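Local coordinates for protein endoglucanase (Ruminococcus champanellensis, PDB 6WQV) that hydrolyses cellulose as a broad-specificity family 5 (subfamily 4) endoglucanase, probably acting on xylan as well, and here carries bound cellotriose, at residues V238-Y243 with Q271-S276; T220-F225 with N275-K280; S264-T269 with L308-S313. All blocks are in the same frame, centred on the assembly; numbering follows the deposited sequence. Where two conformers were deposited one is given.

Overall arrangement
All three contacts lie in the (beta/alpha)8 barrel and share helix 263-278. The segments come along the chain in the order 220-225, 238-243, 264-269, 271-276, 275-280 and 308-313. Interaction 1 sets the sixth barrel strand, 236-241, against the second half of the shared helix. Interaction 2 joins the end of that helix to helix 219-223. Interaction 3 joins its first part to helix 297-313. The centres of interactions 1 and 2 are about 8 Å apart, those of 1 and 3 about 10 Å, those of 2 and 3 about 17 Å. Interaction 1 touches both others; 2 and 3 do not touch. One helix packs on its strand and on a helix at each end, close behind sugar-binding H241.

Interaction 1: V238-Y243 with Q271-S276; sequences VDIHSY and QEIYNS. With GLC (alpha-D-glucopyranose), chain E.
The imidazole of H241 meets the bound glucose at its edge. The sugar oxygen O1 lies near the ring plane, and H241 ND1 is hydrogen-bonded to O1 of the glucose at 2.9 Å. Either atom could be the donor, and the bond is bent, with an angle of 143°. The carboxylate carbon of D239 lies in the same ring plane at the edge formed by CD2 and NE2. The ring of Y243 is met obliquely by the same O1, and Y243 OH lies 3.5 Å from C5 of the sugar. H241 and Y243 thus form part of the sugar pocket. N163, H119, Q288 and E331 also hydrogen-bond this glucose, and Y243 OH is bonded to Q288.

The contact with the helix is apolar and lies on the other side of the strand. I240 points toward the helix, while H241 points away from it into the barrel. I273 does the reaching from segment 271-276. Its CG1 is anti to the carbonyl carbon (chi1 -60°), and chi2 is extended at 170°, which carries CD1 toward the strand. I273 CD1 touches I240 CG2 at 3.9 Å, the two side chains sliding past each other in opposite directions. I273 CD1 also meets S242 OG at 4.0 Å. That hydroxyl is hydrogen-bonded to S244, so the methyl packs on a polar atom that already has a partner.

On the helix itself, S276 OG bonds E272 O at 2.8 Å. S276 N reaches the same oxygen from the opposite face of the carbonyl plane.

This is the packing of a barrel strand against the helix that follows it in a (beta/alpha)8 fold. I240 also rests on F277 of the same helix. I273 also touches V284 and I286 of the next strand, 284-289, which hydrogen-bonds to strand 236-241.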
loop_
_atom_site.group_PDB
_atom_site.type_symbol
_atom_site.label_atom_id
_atom_site.label_comp_id
_atom_site.label_asym_id
_atom_site.label_seq_id
_atom_site.Cartn_x
_atom_site.Cartn_y
_atom_site.Cartn_z
ATOM N N VAL A 238 5.716 -6.250 7.282
ATOM C CA VAL A 238 5.381 -6.844 5.991
ATOM C C VAL A 238 4.001 -6.367 5.557
ATOM O O VAL A 238 3.060 -6.320 6.365
ATOM C CB VAL A 238 5.443 -8.380 6.058
ATOM C CG1 VAL A 238 4.921 -8.991 4.759
ATOM C CG2 VAL A 238 6.876 -8.839 6.340
ATOM N N ASP A 239 3.870 -6.029 4.277
ATOM C CA ASP A 239 2.590 -5.643 3.691
ATOM C C ASP A 239 2.059 -6.789 2.837
ATOM O O ASP A 239 2.710 -7.214 1.874
ATOM C CB ASP A 239 2.696 -4.377 2.839
ATOM C CG ASP A 239 1.329 -3.875 2.342
ATOM O OD1 ASP A 239 0.312 -4.578 2.526
ATOM O OD2 ASP A 239 1.275 -2.772 1.761
ATOM N N ILE A 240 0.877 -7.279 3.193
ATOM C CA ILE A 240 0.137 -8.252 2.410
ATOM C C ILE A 240 -1.133 -7.570 1.911
ATOM O O ILE A 240 -1.859 -6.956 2.703
ATOM C CB ILE A 240 -0.222 -9.482 3.260
ATOM C CG1 ILE A 240 1.038 -10.223 3.736
ATOM C CG2 ILE A 240 -1.166 -10.390 2.487
ATOM C CD1 ILE A 240 1.969 -10.714 2.636
ATOM N N HIS A 241 -1.403 -7.667 0.612
ATOM C CA HIS A 241 -2.712 -7.294 0.082
ATOM C C HIS A 241 -3.571 -8.555 0.058
ATOM O O HIS A 241 -3.111 -9.630 -0.353
ATOM C CB HIS A 241 -2.606 -6.715 -1.331
ATOM C CG HIS A 241 -1.667 -5.551 -1.449
ATOM N ND1 HIS A 241 -1.475 -4.875 -2.637
ATOM C CD2 HIS A 241 -0.848 -4.964 -0.548
ATOM C CE1 HIS A 241 -0.576 -3.923 -2.459
ATOM N NE2 HIS A 241 -0.181 -3.953 -1.200
ATOM N N SER A 242 -4.818 -8.444 0.523
ATOM C CA SER A 242 -5.665 -9.632 0.642
ATOM C C SER A 242 -7.113 -9.300 0.283
ATOM O O SER A 242 -7.959 -9.059 1.148
ATOM C CB SER A 242 -5.531 -10.282 2.026
ATOM O OG SER A 242 -6.113 -11.573 2.055
ATOM N N TYR A 243 -7.398 -9.317 -1.017
ATOM C CA TYR A 243 -8.752 -9.110 -1.528
ATOM C C TYR A 243 -9.438 -10.468 -1.525
ATOM O O TYR A 243 -9.518 -11.164 -2.541
ATOM C CB TYR A 243 -8.702 -8.525 -2.929
ATOM C CG TYR A 243 -8.182 -7.119 -3.035
ATOM C CD1 TYR A 243 -6.822 -6.854 -3.056
ATOM C CD2 TYR A 243 -9.054 -6.052 -3.171
ATOM C CE1 TYR A 243 -6.343 -5.558 -3.190
ATOM C CE2 TYR A 243 -8.587 -4.758 -3.307
ATOM C CZ TYR A 243 -7.237 -4.513 -3.303
ATOM O OH TYR A 243 -6.784 -3.223 -3.437
ATOM N N GLN A 271 -6.051 -16.122 9.087
ATOM C CA GLN A 271 -5.198 -16.887 9.990
ATOM C C GLN A 271 -3.865 -17.233 9.339
ATOM O O GLN A 271 -2.837 -17.289 10.023
ATOM C CB GLN A 271 -5.925 -18.162 10.423
ATOM C CG GLN A 271 -5.147 -19.063 11.357
ATOM C CD GLN A 271 -5.930 -20.313 11.746
ATOM O OE1 GLN A 271 -6.334 -20.468 12.899
ATOM N NE2 GLN A 271 -6.149 -21.205 10.784
ATOM N N GLU A 272 -3.857 -17.454 8.020
ATOM C CA GLU A 272 -2.602 -17.771 7.341
ATOM C C GLU A 272 -1.644 -16.584 7.373
ATOM O O GLU A 272 -0.427 -16.766 7.511
ATOM C CB GLU A 272 -2.871 -18.185 5.895
ATOM C CG GLU A 272 -3.450 -19.573 5.741
ATOM C CD GLU A 272 -2.502 -20.649 6.215
ATOM O OE1 GLU A 272 -1.471 -20.869 5.544
ATOM O OE2 GLU A 272 -2.780 -21.266 7.266
ATOM N N ILE A 273 -2.167 -15.368 7.215
ATOM C CA ILE A 273 -1.326 -14.181 7.349
ATOM C C ILE A 273 -0.754 -14.099 8.757
ATOM O O ILE A 273 0.439 -13.833 8.950
ATOM C CB ILE A 273 -2.120 -12.915 6.974
ATOM C CG1 ILE A 273 -2.608 -13.021 5.524
ATOM C CG2 ILE A 273 -1.275 -11.669 7.188
ATOM C CD1 ILE A 273 -3.601 -11.951 5.099
ATOM N N TYR A 274 -1.601 -14.304 9.767
ATOM C CA TYR A 274 -1.133 -14.298 11.145
ATOM C C TYR A 274 -0.058 -15.354 11.365
ATOM O O TYR A 274 1.004 -15.071 11.936
ATOM C CB TYR A 274 -2.323 -14.544 12.072
ATOM C CG TYR A 274 -1.946 -14.705 13.517
ATOM C CD1 TYR A 274 -1.457 -13.632 14.245
ATOM C CD2 TYR A 274 -2.083 -15.926 14.159
ATOM C CE1 TYR A 274 -1.109 -13.774 15.574
ATOM C CE2 TYR A 274 -1.746 -16.077 15.484
ATOM C CZ TYR A 274 -1.254 -15.001 16.186
ATOM O OH TYR A 274 -0.914 -15.159 17.510
ATOM N N ASN A 275 -0.322 -16.585 10.923
ATOM C CA ASN A 275 0.611 -17.673 11.183
ATOM C C ASN A 275 1.932 -17.467 10.454
ATOM O O ASN A 275 2.979 -17.871 10.963
ATOM C CB ASN A 275 0.007 -19.006 10.753
ATOM C CG ASN A 275 -1.049 -19.507 11.706
ATOM O OD1 ASN A 275 -1.112 -19.090 12.862
ATOM N ND2 ASN A 275 -1.884 -20.424 11.228
ATOM N N SER A 276 1.895 -16.860 9.264
ATOM C CA SER A 276 3.106 -16.682 8.465
ATOM C C SER A 276 4.014 -15.601 9.039
ATOM O O SER A 276 5.244 -15.703 8.918
ATOM C CB SER A 276 2.716 -16.321 7.028
ATOM O OG SER A 276 2.027 -17.383 6.385
HETATM C C1 GLC E . -3.254 -4.135 -6.109
HETATM C C2 GLC E . -2.775 -2.758 -6.527
HETATM C C3 GLC E . -3.753 -1.693 -6.781
HETATM C C4 GLC E . -4.917 -2.220 -7.587
HETATM C C5 GLC E . -5.563 -3.305 -6.757
HETATM C C6 GLC E . -6.888 -3.813 -7.297
HETATM O O1 GLC E . -3.349 -4.379 -4.767
HETATM O O2 GLC E . -1.755 -2.355 -5.563
HETATM O O3 GLC E . -3.053 -0.637 -7.537
HETATM O O4 GLC E . -5.815 -1.143 -7.872
HETATM O O5 GLC E . -4.634 -4.458 -6.679
HETATM O O6 GLC E . -6.737 -4.409 -8.511
#

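Interaction 2: T220-F225 with N275-K280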
loop_
_atom_site.group_PDB
_atom_site.type_symbol
_atom_site.label_atom_id
_atom_site.label_comp_id
_atom_site.label_asym_id
_atom_site.label_seq_id
_atom_site.Cartn_x
_atom_site.Cartn_y
_atom_site.Cartn_z
ATOM N N THR A 220 4.299 -20.465 -1.069
ATOM C CA THR A 220 5.401 -20.225 -1.989
ATOM C C THR A 220 6.085 -18.891 -1.706
ATOM O O THR A 220 7.318 -18.818 -1.641
ATOM C CB THR A 220 4.871 -20.272 -3.421
ATOM O OG1 THR A 220 4.326 -21.574 -3.681
ATOM C CG2 THR A 220 5.976 -19.967 -4.407
ATOM N N THR A 221 5.304 -17.826 -1.529
ATOM C CA THR A 221 5.904 -16.510 -1.357
ATOM C C THR A 221 6.435 -16.309 0.057
ATOM O O THR A 221 7.396 -15.557 0.248
ATOM C CB THR A 221 4.894 -15.408 -1.676
ATOM O OG1 THR A 221 3.801 -15.485 -0.750
ATOM C CG2 THR A 221 4.371 -15.532 -3.094
ATOM N N VAL A 222 5.822 -16.953 1.053
ATOM C CA VAL A 222 6.286 -16.812 2.432
ATOM C C VAL A 222 7.580 -17.593 2.647
ATOM O O VAL A 222 8.533 -17.088 3.255
ATOM C CB VAL A 222 5.185 -17.255 3.412
ATOM C CG1 VAL A 222 5.725 -17.354 4.831
ATOM C CG2 VAL A 222 4.015 -16.285 3.368
ATOM N N ASN A 223 7.633 -18.832 2.160
ATOM C CA ASN A 223 8.796 -19.677 2.423
ATOM C C ASN A 223 10.073 -19.086 1.840
ATOM O O ASN A 223 11.155 -19.268 2.411
ATOM C CB ASN A 223 8.550 -21.090 1.900
ATOM C CG ASN A 223 7.572 -21.864 2.768
ATOM O OD1 ASN A 223 7.349 -21.512 3.928
ATOM N ND2 ASN A 223 6.987 -22.921 2.214
ATOM N N ASP A 224 9.973 -18.368 0.726
ATOM C CA ASP A 224 11.141 -17.795 0.068
ATOM C C ASP A 224 11.429 -16.363 0.492
ATOM O O ASP A 224 12.433 -15.792 0.050
ATOM C CB ASP A 224 10.961 -17.837 -1.458
ATOM C CG ASP A 224 11.115 -19.232 -2.029
ATOM O OD1 ASP A 224 11.176 -20.202 -1.240
ATOM O OD2 ASP A 224 11.181 -19.358 -3.272
ATOM N N PHE A 225 10.569 -15.764 1.322
ATOM C CA PHE A 225 10.741 -14.395 1.778
ATOM C C PHE A 225 11.777 -14.316 2.896
ATOM O O PHE A 225 11.786 -15.134 3.814
ATOM C CB PHE A 225 9.394 -13.860 2.288
ATOM C CG PHE A 225 9.453 -12.452 2.830
ATOM C CD1 PHE A 225 9.375 -11.364 1.984
ATOM C CD2 PHE A 225 9.566 -12.225 4.196
ATOM C CE1 PHE A 225 9.431 -10.076 2.480
ATOM C CE2 PHE A 225 9.622 -10.939 4.692
ATOM C CZ PHE A 225 9.562 -9.866 3.833
ATOM N N ASN A 275 -0.322 -16.585 10.923
ATOM C CA ASN A 275 0.611 -17.673 11.183
ATOM C C ASN A 275 1.932 -17.467 10.454
ATOM O O ASN A 275 2.979 -17.871 10.963
ATOM C CB ASN A 275 0.007 -19.006 10.753
ATOM C CG ASN A 275 -1.049 -19.507 11.706
ATOM O OD1 ASN A 275 -1.112 -19.090 12.862
ATOM N ND2 ASN A 275 -1.884 -20.424 11.228
ATOM N N SER A 276 1.895 -16.860 9.264
ATOM C CA SER A 276 3.106 -16.682 8.465
ATOM C C SER A 276 4.014 -15.601 9.039
ATOM O O SER A 276 5.244 -15.703 8.918
ATOM C CB SER A 276 2.716 -16.321 7.028
ATOM O OG SER A 276 2.027 -17.383 6.385
ATOM N N PHE A 277 3.437 -14.576 9.669
ATOM C CA PHE A 277 4.189 -13.391 10.080
ATOM C C PHE A 277 3.987 -13.048 11.555
ATOM O O PHE A 277 4.903 -13.240 12.357
ATOM C CB PHE A 277 3.832 -12.221 9.162
ATOM C CG PHE A 277 4.207 -12.465 7.725
ATOM C CD1 PHE A 277 5.533 -12.513 7.350
ATOM C CD2 PHE A 277 3.235 -12.687 6.764
ATOM C CE1 PHE A 277 5.891 -12.753 6.039
ATOM C CE2 PHE A 277 3.585 -12.926 5.449
ATOM C CZ PHE A 277 4.921 -12.962 5.086
ATOM N N GLY A 278 2.807 -12.550 11.926
ATOM C CA GLY A 278 2.619 -12.074 13.291
ATOM C C GLY A 278 2.944 -13.115 14.348
ATOM O O GLY A 278 3.551 -12.799 15.378
ATOM N N ALA A 279 2.549 -14.370 14.115
ATOM C CA ALA A 279 2.821 -15.420 15.090
ATOM C C ALA A 279 4.309 -15.715 15.233
ATOM O O ALA A 279 4.728 -16.233 16.275
ATOM C CB ALA A 279 2.088 -16.708 14.704
ATOM N N LYS A 280 5.108 -15.422 14.205
ATOM C CA LYS A 280 6.553 -15.598 14.233
ATOM C C LYS A 280 7.290 -14.338 14.671
ATOM O O LYS A 280 8.511 -14.254 14.498
ATOM C CB LYS A 280 7.073 -15.961 12.835
ATOM C CG LYS A 280 6.854 -17.381 12.362
ATOM C CD LYS A 280 5.506 -17.915 12.764
ATOM C CE LYS A 280 5.330 -19.345 12.290
ATOM N NZ LYS A 280 3.922 -19.794 12.460
#
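V222 and F277 are brought together by their first torsions. V222 has CG1 anti to its backbone N (chi1 170°) and CG2 beside it, and both methyls reach segment 275-280. In F277 the ring carbon CG stands anti to the carbonyl carbon (chi1 -62°), and this swings the ring across to helix 219-223. The two side chains come from opposite directions. V222 CG2 meets F277 CZ at 3.8 Å, oblique to the ring.

The same valine also packs on S276. V222 CG2 lies 3.8 Å from S276 OG, a hydroxyl already bonded to E272 O, and V222 CG1 lies 3.9 Å from S276 CB. With an alanine here both of these methyls are lost, and a gap would probably open between helix 219-223 and the S276 and F277 side chains.

The two helices lie on the outside of the (beta/alpha)8 barrel. Helix 219-223 follows the fifth strand and helix 263-278 the sixth. F277 reaches inward between them and also touches V238 of strand 236-241.

F225 adds a second aromatic group, its side chain crossing that of F277 at about a right angle. F225 CD2 sits at the edge of the F277 ring, near its plane, 4.1 Å from F277 CE1. F225 also packs on N186 and N189 of helix 179-197.

Within segment 275-280, K280 folds its chain back. Its NZ donates to N275 O at 2.6 Å, and the nitrogen is tilted 20° from the carbonyl plane.

Interaction 3: S264-T269 with L308-S313; sequences SQLQWT and LRIAKS
I310 packs against L266 and Q267. Its chain is extended (chi2 166°), which sends CD1 from helix 297-313 to the side of helix 263-278. There I310 CD1 lies 4.0 Å from the backbone N of Q267 and 4.2 Å from Q267 CB. The other branch works alongside: I310 CG2 lies 4.1 Å from Q267 CA. The isoleucine therefore rests largely on the helix backbone. L266 adds a looser touch, its CG standing 4.3 Å from I310 CD1. I310 is flanked by I263 and L270 of the same partner helix, which extend the apolar surface around it.

The polar ends of Q267 and S313 do not bond across the contact. The amide of Q267 leads away from I310, and its NE2 is hydrogen-bonded to Y314, just beyond helix 297-313. S313 turns its hydroxyl back on its own helix. S313 OG donates to I310 O at 2.7 Å, with a C=O...donor angle of 122°.

These two helices follow the sixth and seventh strands of the (beta/alpha)8 barrel and pack as neighbours in its outer layer. Between the two segments no hydrogen bond or salt bridge is formed. The contact therefore depends on the fit of one branched side chain against a helix flank, with the Q267 to Y314 bond tying helix 263-278 to the residue that follows helix 297-313.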
loop_
_atom_site.group_PDB
_atom_site.type_symbol
_atom_site.label_atom_id
_atom_site.label_comp_id
_atom_site.label_asym_id
_atom_site.label_seq_id
_atom_site.Cartn_x
_atom_site.Cartn_y
_atom_site.Cartn_z
ATOM N N SER A 264 -15.850 -19.040 7.130
ATOM C CA SER A 264 -14.795 -19.981 7.506
ATOM C C SER A 264 -13.594 -19.884 6.571
ATOM O O SER A 264 -12.445 -20.021 7.012
ATOM C CB SER A 264 -15.339 -21.411 7.534
ATOM O OG SER A 264 -15.872 -21.794 6.276
ATOM N N GLN A 265 -13.830 -19.660 5.276
ATOM C CA GLN A 265 -12.712 -19.532 4.348
ATOM C C GLN A 265 -11.966 -18.230 4.594
ATOM O O GLN A 265 -10.737 -18.180 4.472
ATOM C CB GLN A 265 -13.194 -19.628 2.901
ATOM C CG GLN A 265 -12.055 -19.620 1.882
ATOM C CD GLN A 265 -10.923 -20.580 2.231
ATOM O OE1 GLN A 265 -11.151 -21.748 2.548
ATOM N NE2 GLN A 265 -9.692 -20.080 2.184
ATOM N N LEU A 266 -12.690 -17.181 4.982
ATOM C CA LEU A 266 -12.061 -15.917 5.339
ATOM C C LEU A 266 -11.238 -16.051 6.612
ATOM O O LEU A 266 -10.128 -15.508 6.705
ATOM C CB LEU A 266 -13.156 -14.878 5.514
ATOM C CG LEU A 266 -12.729 -13.428 5.703
ATOM C CD1 LEU A 266 -11.787 -13.006 4.596
ATOM C CD2 LEU A 266 -13.973 -12.557 5.741
ATOM N N GLN A 267 -11.754 -16.781 7.602
ATOM C CA GLN A 267 -10.970 -17.038 8.804
ATOM C C GLN A 267 -9.672 -17.753 8.457
ATOM O O GLN A 267 -8.606 -17.410 8.985
ATOM C CB GLN A 267 -11.796 -17.852 9.799
ATOM C CG GLN A 267 -11.072 -18.193 11.092
ATOM C CD GLN A 267 -10.223 -19.446 10.988
ATOM O OE1 GLN A 267 -10.551 -20.378 10.250
ATOM N NE2 GLN A 267 -9.129 -19.484 11.740
ATOM N N TRP A 268 -9.739 -18.739 7.562
ATOM C CA TRP A 268 -8.533 -19.475 7.193
ATOM C C TRP A 268 -7.528 -18.554 6.519
ATOM O O TRP A 268 -6.335 -18.572 6.843
ATOM C CB TRP A 268 -8.891 -20.627 6.258
ATOM C CG TRP A 268 -7.710 -21.473 5.890
ATOM C CD1 TRP A 268 -7.265 -22.580 6.554
ATOM C CD2 TRP A 268 -6.814 -21.281 4.784
ATOM N NE1 TRP A 268 -6.153 -23.091 5.931
ATOM C CE2 TRP A 268 -5.856 -22.314 4.842
ATOM C CE3 TRP A 268 -6.730 -20.341 3.752
ATOM C CZ2 TRP A 268 -4.825 -22.432 3.909
ATOM C CZ3 TRP A 268 -5.707 -20.463 2.824
ATOM C CH2 TRP A 268 -4.770 -21.500 2.910
ATOM N N THR A 269 -7.996 -17.738 5.573
ATOM C CA THR A 269 -7.104 -16.847 4.841
ATOM C C THR A 269 -6.405 -15.872 5.776
ATOM O O THR A 269 -5.187 -15.677 5.687
ATOM C CB THR A 269 -7.911 -16.114 3.767
ATOM O OG1 THR A 269 -8.380 -17.073 2.809
ATOM C CG2 THR A 269 -7.070 -15.050 3.085
ATOM N N LEU A 308 -13.098 -7.350 9.193
ATOM C CA LEU A 308 -12.455 -6.532 10.213
ATOM C C LEU A 308 -12.453 -7.225 11.570
ATOM O O LEU A 308 -11.474 -7.113 12.325
ATOM C CB LEU A 308 -13.127 -5.166 10.300
ATOM C CG LEU A 308 -12.664 -4.099 9.315
ATOM C CD1 LEU A 308 -11.203 -3.705 9.553
ATOM C CD2 LEU A 308 -12.843 -4.531 7.876
ATOM N N ARG A 309 -13.535 -7.938 11.909
ATOM C CA ARG A 309 -13.584 -8.652 13.181
ATOM C C ARG A 309 -12.488 -9.706 13.244
ATOM O O ARG A 309 -11.756 -9.804 14.237
ATOM C CB ARG A 309 -14.961 -9.300 13.387
ATOM C CG ARG A 309 -15.120 -10.087 14.701
ATOM C CD ARG A 309 -16.442 -10.867 14.820
ATOM N NE ARG A 309 -16.619 -11.791 13.706
ATOM C CZ ARG A 309 -16.026 -12.975 13.622
ATOM N NH1 ARG A 309 -15.224 -13.387 14.593
ATOM N NH2 ARG A 309 -16.236 -13.746 12.562
ATOM N N ILE A 310 -12.363 -10.504 12.187
ATOM C CA ILE A 310 -11.355 -11.560 12.182
ATOM C C ILE A 310 -9.952 -10.962 12.154
ATOM O O ILE A 310 -9.064 -11.402 12.900
ATOM C CB ILE A 310 -11.600 -12.527 11.010
ATOM C CG1 ILE A 310 -12.939 -13.249 11.174
ATOM C CG2 ILE A 310 -10.481 -13.551 10.941
ATOM C CD1 ILE A 310 -13.408 -13.965 9.912
ATOM N N ALA A 311 -9.723 -9.955 11.307
ATOM C CA ALA A 311 -8.403 -9.335 11.248
ATOM C C ALA A 311 -8.002 -8.792 12.616
ATOM O O ALA A 311 -6.886 -9.035 13.087
ATOM C CB ALA A 311 -8.368 -8.245 10.173
ATOM N N LYS A 312 -8.912 -8.085 13.288
ATOM C CA LYS A 312 -8.603 -7.564 14.620
ATOM C C LYS A 312 -8.326 -8.689 15.612
ATOM O O LYS A 312 -7.486 -8.534 16.507
ATOM C CB LYS A 312 -9.731 -6.658 15.119
ATOM C CG LYS A 312 -9.444 -5.960 16.428
ATOM C CD LYS A 312 -10.586 -5.041 16.838
ATOM C CE LYS A 312 -10.321 -4.419 18.190
ATOM N NZ LYS A 312 -11.513 -3.691 18.694
ATOM N N SER A 313 -9.003 -9.832 15.460
ATOM C CA SER A 313 -8.793 -10.945 16.379
ATOM C C SER A 313 -7.400 -11.546 16.232
ATOM O O SER A 313 -6.929 -12.215 17.154
ATOM C CB SER A 313 -9.872 -12.022 16.197
ATOM O OG SER A 313 -9.616 -12.878 15.097
#